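Local coordinates for protein SSD1 (PDB 7AM1) that binds mRNA untranslated regions and represses translation as a non-enzymatic, pseudonuclease member of the RNase II family, at residues S527-I539 with K703-L717. Sequence-based numbering, arbitrary orientation.
Sequences SLDDEKVKVDLNI and KDCAYQAQEQAIHLL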
ATOM      1  N   SER A 527       6.252  -3.275  -0.236  1.00 34.62           N
ATOM      2  CA  SER A 527       5.246  -2.384   0.333  1.00 33.75           C
ATOM      3  C   SER A 527       4.342  -3.093   1.332  1.00 32.89           C
ATOM      4  O   SER A 527       3.619  -2.418   2.071  1.00 33.51           O
ATOM      5  CB  SER A 527       4.407  -1.728  -0.778  1.00 34.21           C
ATOM      6  OG  SER A 527       3.419  -2.600  -1.295  1.00 34.48           O
ATOM      7  N   LEU A 528       4.346  -4.427   1.360  1.00 32.45           N
ATOM      8  CA  LEU A 528       3.693  -5.135   2.451  1.00 33.60           C
ATOM      9  C   LEU A 528       4.395  -4.900   3.781  1.00 34.20           C
ATOM     10  O   LEU A 528       3.760  -5.041   4.830  1.00 34.03           O
ATOM     11  CB  LEU A 528       3.639  -6.635   2.165  1.00 34.99           C
ATOM     12  CG  LEU A 528       2.721  -7.083   1.027  1.00 38.40           C
ATOM     13  CD1 LEU A 528       2.989  -8.545   0.684  1.00 40.73           C
ATOM     14  CD2 LEU A 528       1.248  -6.872   1.395  1.00 38.89           C
ATOM     15  N   ASP A 529       5.683  -4.551   3.774  1.00 33.96           N
ATOM     16  CA  ASP A 529       6.381  -4.345   5.034  1.00 32.56           C
ATOM     17  C   ASP A 529       6.582  -2.882   5.393  1.00 31.12           C
ATOM     18  O   ASP A 529       6.534  -2.540   6.575  1.00 30.84           O
ATOM     19  CB  ASP A 529       7.756  -5.018   5.026  1.00 34.25           C
ATOM     20  CG  ASP A 529       8.403  -4.994   6.392  1.00 34.18           C
ATOM     21  OD1 ASP A 529       7.870  -5.677   7.295  1.00 33.72           O
ATOM     22  OD2 ASP A 529       9.414  -4.280   6.571  1.00 33.72           O
ATOM     23  N   ASP A 530       6.760  -2.002   4.414  1.00 33.16           N
ATOM     24  CA  ASP A 530       7.202  -0.646   4.703  1.00 34.22           C
ATOM     25  C   ASP A 530       6.711   0.271   3.595  1.00 33.72           C
ATOM     26  O   ASP A 530       6.223  -0.181   2.557  1.00 33.66           O
ATOM     27  CB  ASP A 530       8.731  -0.620   4.836  1.00 35.98           C
ATOM     28  CG  ASP A 530       9.243   0.532   5.673  1.00 38.46           C
ATOM     29  OD1 ASP A 530       8.435   1.239   6.307  1.00 39.19           O
ATOM     30  OD2 ASP A 530      10.480   0.728   5.682  1.00 40.39           O
ATOM     31  N   GLU A 531       6.833   1.572   3.831  1.00 33.32           N
ATOM     32  CA  GLU A 531       6.486   2.573   2.835  1.00 33.66           C
ATOM     33  C   GLU A 531       7.745   3.210   2.264  1.00 33.82           C
ATOM     34  O   GLU A 531       8.794   3.257   2.912  1.00 35.71           O
ATOM     35  CB  GLU A 531       5.595   3.666   3.430  1.00 32.68           C
ATOM     36  CG  GLU A 531       4.334   3.151   4.112  1.00 33.69           C
ATOM     37  CD  GLU A 531       4.572   2.705   5.539  1.00 33.54           C
ATOM     38  OE1 GLU A 531       4.344   1.511   5.830  1.00 32.55           O
ATOM     39  OE2 GLU A 531       4.995   3.544   6.371  1.00 33.86           O
ATOM     40  N   LYS A 532       7.610   3.751   1.055  1.00 32.64           N
ATOM     41  CA  LYS A 532       8.695   4.501   0.445  1.00 33.62           C
ATOM     42  C   LYS A 532       8.897   5.812   1.192  1.00 34.48           C
ATOM     43  O   LYS A 532       7.951   6.402   1.724  1.00 35.87           O
ATOM     44  CB  LYS A 532       8.396   4.807  -1.023  1.00 33.13           C
ATOM     45  CG  LYS A 532       8.430   3.615  -1.958  1.00 32.94           C
ATOM     46  CD  LYS A 532       8.269   4.079  -3.404  1.00 34.42           C
ATOM     47  CE  LYS A 532       8.428   2.932  -4.379  1.00 35.03           C
ATOM     48  NZ  LYS A 532       8.148   3.369  -5.772  1.00 36.43           N
ATOM     49  N   VAL A 533      10.152   6.256   1.238  1.00 31.85           N
ATOM     50  CA  VAL A 533      10.510   7.564   1.775  1.00 33.04           C
ATOM     51  C   VAL A 533      10.518   8.548   0.612  1.00 33.76           C
ATOM     52  O   VAL A 533       9.797   9.550   0.624  1.00 32.99           O
ATOM     53  CB  VAL A 533      11.871   7.523   2.493  1.00 34.05           C
ATOM     54  CG1 VAL A 533      12.321   8.926   2.883  1.00 34.11           C
ATOM     55  CG2 VAL A 533      11.794   6.619   3.716  1.00 34.87           C
ATOM     56  N   LYS A 534      11.332   8.267  -0.404  1.00 36.23           N
ATOM     57  CA  LYS A 534      11.237   8.977  -1.675  1.00 37.57           C
ATOM     58  C   LYS A 534      10.138   8.301  -2.482  1.00 36.31           C
ATOM     59  O   LYS A 534      10.272   7.135  -2.864  1.00 35.98           O
ATOM     60  CB  LYS A 534      12.567   8.954  -2.422  1.00 40.78           C
ATOM     61  CG  LYS A 534      12.665   9.995  -3.541  1.00 45.14           C
ATOM     62  CD  LYS A 534      11.968   9.575  -4.822  1.00 49.91           C
ATOM     63  CE  LYS A 534      11.819  10.760  -5.786  1.00 55.16           C
ATOM     64  NZ  LYS A 534      10.628  11.611  -5.479  1.00 58.03           N
ATOM     65  N   VAL A 535       9.052   9.009  -2.732  1.00 37.23           N
ATOM     66  CA  VAL A 535       7.890   8.403  -3.369  1.00 37.92           C
ATOM     67  C   VAL A 535       7.966   8.608  -4.874  1.00 38.26           C
ATOM     68  O   VAL A 535       8.356   9.675  -5.360  1.00 40.30           O
ATOM     69  CB  VAL A 535       6.583   8.982  -2.793  1.00 39.84           C
ATOM     70  CG1 VAL A 535       5.405   8.138  -3.231  1.00 41.19           C
ATOM     71  CG2 VAL A 535       6.645   9.048  -1.269  1.00 39.62           C
ATOM     72  N   ASP A 536       7.573   7.578  -5.614  1.00 35.82           N
ATOM     73  CA  ASP A 536       7.497   7.636  -7.063  1.00 35.53           C
ATOM     74  C   ASP A 536       6.041   7.633  -7.504  1.00 34.83           C
ATOM     75  O   ASP A 536       5.162   7.120  -6.804  1.00 33.02           O
ATOM     76  CB  ASP A 536       8.216   6.451  -7.707  1.00 35.96           C
ATOM     77  CG  ASP A 536       9.600   6.239  -7.147  1.00 35.97           C
ATOM     78  OD1 ASP A 536      10.430   7.162  -7.261  1.00 37.32           O
ATOM     79  OD2 ASP A 536       9.851   5.157  -6.581  1.00 35.22           O
ATOM     80  N   LEU A 537       5.794   8.229  -8.670  1.00 35.92           N
ATOM     81  CA  LEU A 537       4.466   8.171  -9.267  1.00 36.57           C
ATOM     82  C   LEU A 537       4.075   6.740  -9.611  1.00 35.85           C
ATOM     83  O   LEU A 537       2.882   6.433  -9.690  1.00 35.42           O
ATOM     84  CB  LEU A 537       4.425   9.059 -10.506  1.00 39.33           C
ATOM     85  CG  LEU A 537       3.127   9.790 -10.840  1.00 43.12           C
ATOM     86  CD1 LEU A 537       2.644  10.654  -9.676  1.00 45.07           C
ATOM     87  CD2 LEU A 537       3.350  10.630 -12.109  1.00 44.21           C
ATOM     88  N   ASN A 538       5.047   5.859  -9.805  1.00 36.63           N
ATOM     89  CA  ASN A 538       4.794   4.457 -10.119  1.00 35.78           C
ATOM     90  C   ASN A 538       5.227   3.607  -8.932  1.00 34.03           C
ATOM     91  O   ASN A 538       6.417   3.560  -8.600  1.00 33.58           O
ATOM     92  CB  ASN A 538       5.537   4.045 -11.388  1.00 35.76           C
ATOM     93  CG  ASN A 538       5.112   2.684 -11.897  1.00 35.51           C
ATOM     94  OD1 ASN A 538       4.525   1.888 -11.164  1.00 33.60           O
ATOM     95  ND2 ASN A 538       5.402   2.410 -13.164  1.00 37.11           N
ATOM     96  N   ILE A 539       4.263   2.938  -8.295  1.00 33.35           N
ATOM     97  CA  ILE A 539       4.573   2.106  -7.139  1.00 33.59           C
ATOM     98  C   ILE A 539       5.491   0.949  -7.504  1.00 34.46           C
ATOM     99  O   ILE A 539       6.088   0.328  -6.618  1.00 33.82           O
ATOM    100  CB  ILE A 539       3.278   1.577  -6.488  1.00 33.31           C
ATOM    101  CG1 ILE A 539       2.412   0.839  -7.511  1.00 34.53           C
ATOM    102  CG2 ILE A 539       2.495   2.720  -5.868  1.00 33.25           C
ATOM    103  CD1 ILE A 539       1.282   0.039  -6.878  1.00 34.86           C
ATOM    104  N   LYS A 703       0.786   2.956  11.047  1.00 36.36           N
ATOM    105  CA  LYS A 703       1.648   2.630   9.914  1.00 35.50           C
ATOM    106  C   LYS A 703       0.826   2.250   8.689  1.00 34.91           C
ATOM    107  O   LYS A 703       1.121   2.689   7.572  1.00 33.20           O
ATOM    108  CB  LYS A 703       2.602   1.497  10.289  1.00 34.00           C
ATOM    109  CG  LYS A 703       3.561   1.112   9.184  1.00 34.13           C
ATOM    110  CD  LYS A 703       4.843   0.514   9.762  1.00 35.02           C
ATOM    111  CE  LYS A 703       5.868   0.261   8.681  1.00 35.44           C
ATOM    112  NZ  LYS A 703       6.312   1.545   8.075  1.00 35.76           N
ATOM    113  N   ASP A 704      -0.229   1.462   8.873  1.00 35.28           N
ATOM    114  CA  ASP A 704      -1.071   1.135   7.731  1.00 35.81           C
ATOM    115  C   ASP A 704      -1.790   2.374   7.220  1.00 34.00           C
ATOM    116  O   ASP A 704      -2.018   2.501   6.014  1.00 32.95           O
ATOM    117  CB  ASP A 704      -2.045   0.025   8.112  1.00 37.30           C
ATOM    118  CG  ASP A 704      -1.351  -1.315   8.267  1.00 36.70           C
ATOM    119  OD1 ASP A 704      -0.232  -1.467   7.735  1.00 36.46           O
ATOM    120  OD2 ASP A 704      -1.904  -2.209   8.930  1.00 37.17           O
ATOM    121  N   CYS A 705      -2.115   3.310   8.114  1.00 36.83           N
ATOM    122  CA  CYS A 705      -2.665   4.592   7.690  1.00 36.73           C
ATOM    123  C   CYS A 705      -1.654   5.390   6.874  1.00 35.25           C
ATOM    124  O   CYS A 705      -2.027   6.047   5.894  1.00 35.10           O
ATOM    125  CB  CYS A 705      -3.117   5.394   8.912  1.00 38.09           C
ATOM    126  SG  CYS A 705      -4.678   4.825   9.671  1.00 39.59           S
ATOM    127  N   ALA A 706      -0.376   5.374   7.275  1.00 33.21           N
ATOM    128  CA  ALA A 706       0.647   6.087   6.513  1.00 33.64           C
ATOM    129  C   ALA A 706       0.809   5.482   5.126  1.00 32.91           C
ATOM    130  O   ALA A 706       1.056   6.199   4.150  1.00 31.37           O
ATOM    131  CB  ALA A 706       1.984   6.070   7.257  1.00 34.67           C
ATOM    132  N   TYR A 707       0.704   4.157   5.028  1.00 33.98           N
ATOM    133  CA  TYR A 707       0.723   3.485   3.732  1.00 32.55           C
ATOM    134  C   TYR A 707      -0.462   3.916   2.878  1.00 30.11           C
ATOM    135  O   TYR A 707      -0.304   4.279   1.707  1.00 29.35           O
ATOM    136  CB  TYR A 707       0.714   1.973   3.961  1.00 34.29           C
ATOM    137  CG  TYR A 707       0.412   1.122   2.751  1.00 36.39           C
ATOM    138  CD1 TYR A 707       1.383   0.870   1.797  1.00 37.60           C
ATOM    139  CD2 TYR A 707      -0.837   0.541   2.582  1.00 37.47           C
ATOM    140  CE1 TYR A 707       1.114   0.079   0.691  1.00 38.47           C
ATOM    141  CE2 TYR A 707      -1.116  -0.251   1.481  1.00 38.25           C
ATOM    142  CZ  TYR A 707      -0.135  -0.482   0.542  1.00 38.75           C
ATOM    143  OH  TYR A 707      -0.399  -1.273  -0.549  1.00 39.26           O
ATOM    144  N   GLN A 708      -1.664   3.892   3.453  1.00 30.80           N
ATOM    145  CA  GLN A 708      -2.845   4.288   2.695  1.00 33.50           C
ATOM    146  C   GLN A 708      -2.734   5.732   2.224  1.00 35.02           C
ATOM    147  O   GLN A 708      -3.073   6.048   1.077  1.00 36.49           O
ATOM    148  CB  GLN A 708      -4.096   4.088   3.548  1.00 37.57           C
ATOM    149  CG  GLN A 708      -4.358   2.625   3.882  1.00 42.73           C
ATOM    150  CD  GLN A 708      -5.500   2.407   4.866  1.00 48.52           C
ATOM    151  OE1 GLN A 708      -6.041   1.305   4.951  1.00 52.04           O
ATOM    152  NE2 GLN A 708      -5.860   3.446   5.619  1.00 49.39           N
ATOM    153  N   ALA A 709      -2.255   6.624   3.095  1.00 36.02           N
ATOM    154  CA  ALA A 709      -2.077   8.015   2.704  1.00 36.71           C
ATOM    155  C   ALA A 709      -1.109   8.133   1.536  1.00 37.29           C
ATOM    156  O   ALA A 709      -1.367   8.871   0.576  1.00 36.74           O
ATOM    157  CB  ALA A 709      -1.577   8.834   3.895  1.00 37.63           C
ATOM    158  N   GLN A 710      -0.001   7.391   1.585  1.00 35.09           N
ATOM    159  CA  GLN A 710       0.993   7.488   0.523  1.00 33.97           C
ATOM    160  C   GLN A 710       0.399   7.081  -0.821  1.00 33.01           C
ATOM    161  O   GLN A 710       0.529   7.807  -1.812  1.00 33.12           O
ATOM    162  CB  GLN A 710       2.216   6.636   0.872  1.00 30.57           C
ATOM    163  CG  GLN A 710       3.195   6.456  -0.285  1.00 29.74           C
ATOM    164  CD  GLN A 710       4.525   5.875   0.163  1.00 30.98           C
ATOM    165  OE1 GLN A 710       4.942   4.805  -0.286  1.00 32.61           O
ATOM    166  NE2 GLN A 710       5.205   6.590   1.047  1.00 31.36           N
ATOM    167  N   GLU A 711      -0.300   5.944  -0.867  1.00 32.90           N
ATOM    168  CA  GLU A 711      -0.858   5.488  -2.138  1.00 34.30           C
ATOM    169  C   GLU A 711      -2.017   6.365  -2.598  1.00 32.24           C
ATOM    170  O   GLU A 711      -2.208   6.553  -3.804  1.00 32.03           O
ATOM    171  CB  GLU A 711      -1.294   4.029  -2.021  1.00 37.95           C
ATOM    172  CG  GLU A 711      -0.104   3.095  -1.794  1.00 43.97           C
ATOM    173  CD  GLU A 711      -0.152   1.826  -2.630  1.00 47.26           C
ATOM    174  OE1 GLU A 711      -1.262   1.410  -3.030  1.00 50.28           O
ATOM    175  OE2 GLU A 711       0.929   1.251  -2.887  1.00 45.64           O
ATOM    176  N   GLN A 712      -2.813   6.886  -1.664  1.00 33.37           N
ATOM    177  CA  GLN A 712      -3.900   7.785  -2.038  1.00 34.15           C
ATOM    178  C   GLN A 712      -3.355   9.060  -2.664  1.00 33.17           C
ATOM    179  O   GLN A 712      -3.937   9.593  -3.615  1.00 33.18           O
ATOM    180  CB  GLN A 712      -4.753   8.096  -0.812  1.00 36.84           C
ATOM    181  CG  GLN A 712      -5.698   6.960  -0.444  1.00 40.91           C
ATOM    182  CD  GLN A 712      -6.319   7.124   0.931  1.00 44.94           C
ATOM    183  OE1 GLN A 712      -6.183   8.166   1.573  1.00 44.95           O
ATOM    184  NE2 GLN A 712      -6.993   6.081   1.398  1.00 48.08           N
ATOM    185  N   ALA A 713      -2.245   9.573  -2.130  1.00 32.49           N
ATOM    186  CA  ALA A 713      -1.651  10.786  -2.677  1.00 33.15           C
ATOM    187  C   ALA A 713      -0.989  10.515  -4.025  1.00 33.64           C
ATOM    188  O   ALA A 713      -1.067  11.346  -4.939  1.00 34.73           O
ATOM    189  CB  ALA A 713      -0.654  11.366  -1.674  1.00 33.92           C
ATOM    190  N   ILE A 714      -0.340   9.359  -4.175  1.00 31.94           N
ATOM    191  CA  ILE A 714       0.161   8.964  -5.489  1.00 32.76           C
ATOM    192  C   ILE A 714      -0.984   8.907  -6.489  1.00 33.66           C
ATOM    193  O   ILE A 714      -0.898   9.445  -7.600  1.00 34.66           O
ATOM    194  CB  ILE A 714       0.884   7.609  -5.410  1.00 31.47           C
ATOM    195  CG1 ILE A 714       2.182   7.723  -4.610  1.00 32.71           C
ATOM    196  CG2 ILE A 714       1.142   7.082  -6.808  1.00 30.06           C
ATOM    197  CD1 ILE A 714       2.787   6.370  -4.262  1.00 33.03           C
ATOM    198  N   HIS A 715      -2.064   8.214  -6.117  1.00 34.32           N
ATOM    199  CA  HIS A 715      -3.197   8.040  -7.014  1.00 33.31           C
ATOM    200  C   HIS A 715      -3.753   9.383  -7.448  1.00 32.68           C
ATOM    201  O   HIS A 715      -4.090   9.579  -8.621  1.00 31.72           O
ATOM    202  CB  HIS A 715      -4.272   7.211  -6.308  1.00 33.81           C
ATOM    203  CG  HIS A 715      -5.538   7.057  -7.090  1.00 34.58           C
ATOM    204  ND1 HIS A 715      -6.567   7.972  -7.022  1.00 35.92           N
ATOM    205  CD2 HIS A 715      -5.950   6.090  -7.944  1.00 34.46           C
ATOM    206  CE1 HIS A 715      -7.554   7.580  -7.808  1.00 35.35           C
ATOM    207  NE2 HIS A 715      -7.205   6.440  -8.378  1.00 35.13           N
ATOM    208  N   LEU A 716      -3.832  10.326  -6.513  1.00 34.47           N
ATOM    209  CA  LEU A 716      -4.356  11.652  -6.814  1.00 37.55           C
ATOM    210  C   LEU A 716      -3.495  12.348  -7.861  1.00 37.34           C
ATOM    211  O   LEU A 716      -4.007  12.843  -8.871  1.00 35.12           O
ATOM    212  CB  LEU A 716      -4.428  12.461  -5.520  1.00 39.76           C
ATOM    213  CG  LEU A 716      -4.947  13.892  -5.547  1.00 42.13           C
ATOM    214  CD1 LEU A 716      -6.417  13.907  -5.969  1.00 42.79           C
ATOM    215  CD2 LEU A 716      -4.761  14.536  -4.178  1.00 42.91           C
ATOM    216  N   LEU A 717      -2.180  12.389  -7.639  1.00 36.70           N
ATOM    217  CA  LEU A 717      -1.292  13.065  -8.576  1.00 36.62           C
ATOM    218  C   LEU A 717      -1.208  12.329  -9.904  1.00 36.84           C
ATOM    219  O   LEU A 717      -1.059  12.966 -10.954  1.00 37.98           O
ATOM    220  CB  LEU A 717       0.096  13.203  -7.961  1.00 36.08           C
ATOM    221  CG  LEU A 717       1.134  13.999  -8.749  1.00 36.66           C
ATOM    222  CD1 LEU A 717       0.597  15.367  -9.135  1.00 38.25           C
ATOM    223  CD2 LEU A 717       2.419  14.122  -7.935  1.00 36.40           C
TER
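Gln710 reads the backbone of Lys532 with both ends of its amide: OE1 accepts from Lys532 N at 3.2 Å, on a lone pair in the carbonyl plane, and NE2 donates to Lys532 O at 2.8 Å. This two-point pairing lies where an irregular loop of the RNB domain, following the end of helix 523-529, runs over the long helix 689-725 in the interior of the RNase II-type fold. The Gln710 side chain, CG anti to N (chi1 169°) and extended beyond, reaches straight out from the helix to the loop. Val535 CG2 packs beside Gln710 NE2 at 3.7 Å. A leucine in place of Gln710 would probably leave Lys532 N and O without these two mates and set this turn of the loop free to shift.

Toward residue 703 the contact becomes ionic. The Lys703 chain bends at its last torsion (chi4 65°), bringing NZ to two acids at once: it bonds Asp530 OD1 at 2.8 Å, nearly along the C-O axis, and makes weak bonds to both Glu531 oxygens. Glu531 itself lies over the helix, its CG 3.6 Å from Tyr707 CA and near the edge of the Tyr707 ring. In the second shell Arg665 and Arg666 pair with Asp530 OD2, and Arg633 with Glu531 OE1; these positive charges are likely to stabilise the ionised carboxylates.

At the other end the pairing is apolar. Leu537 CD1 rests on Leu717 CG at 3.8 Å, the side chains crossing at about a right angle, while Ile539 CG2 lies against Ile714 CD1. Ile714 CD1 presses tightly on Val535 CG1, only 3.3 Å away.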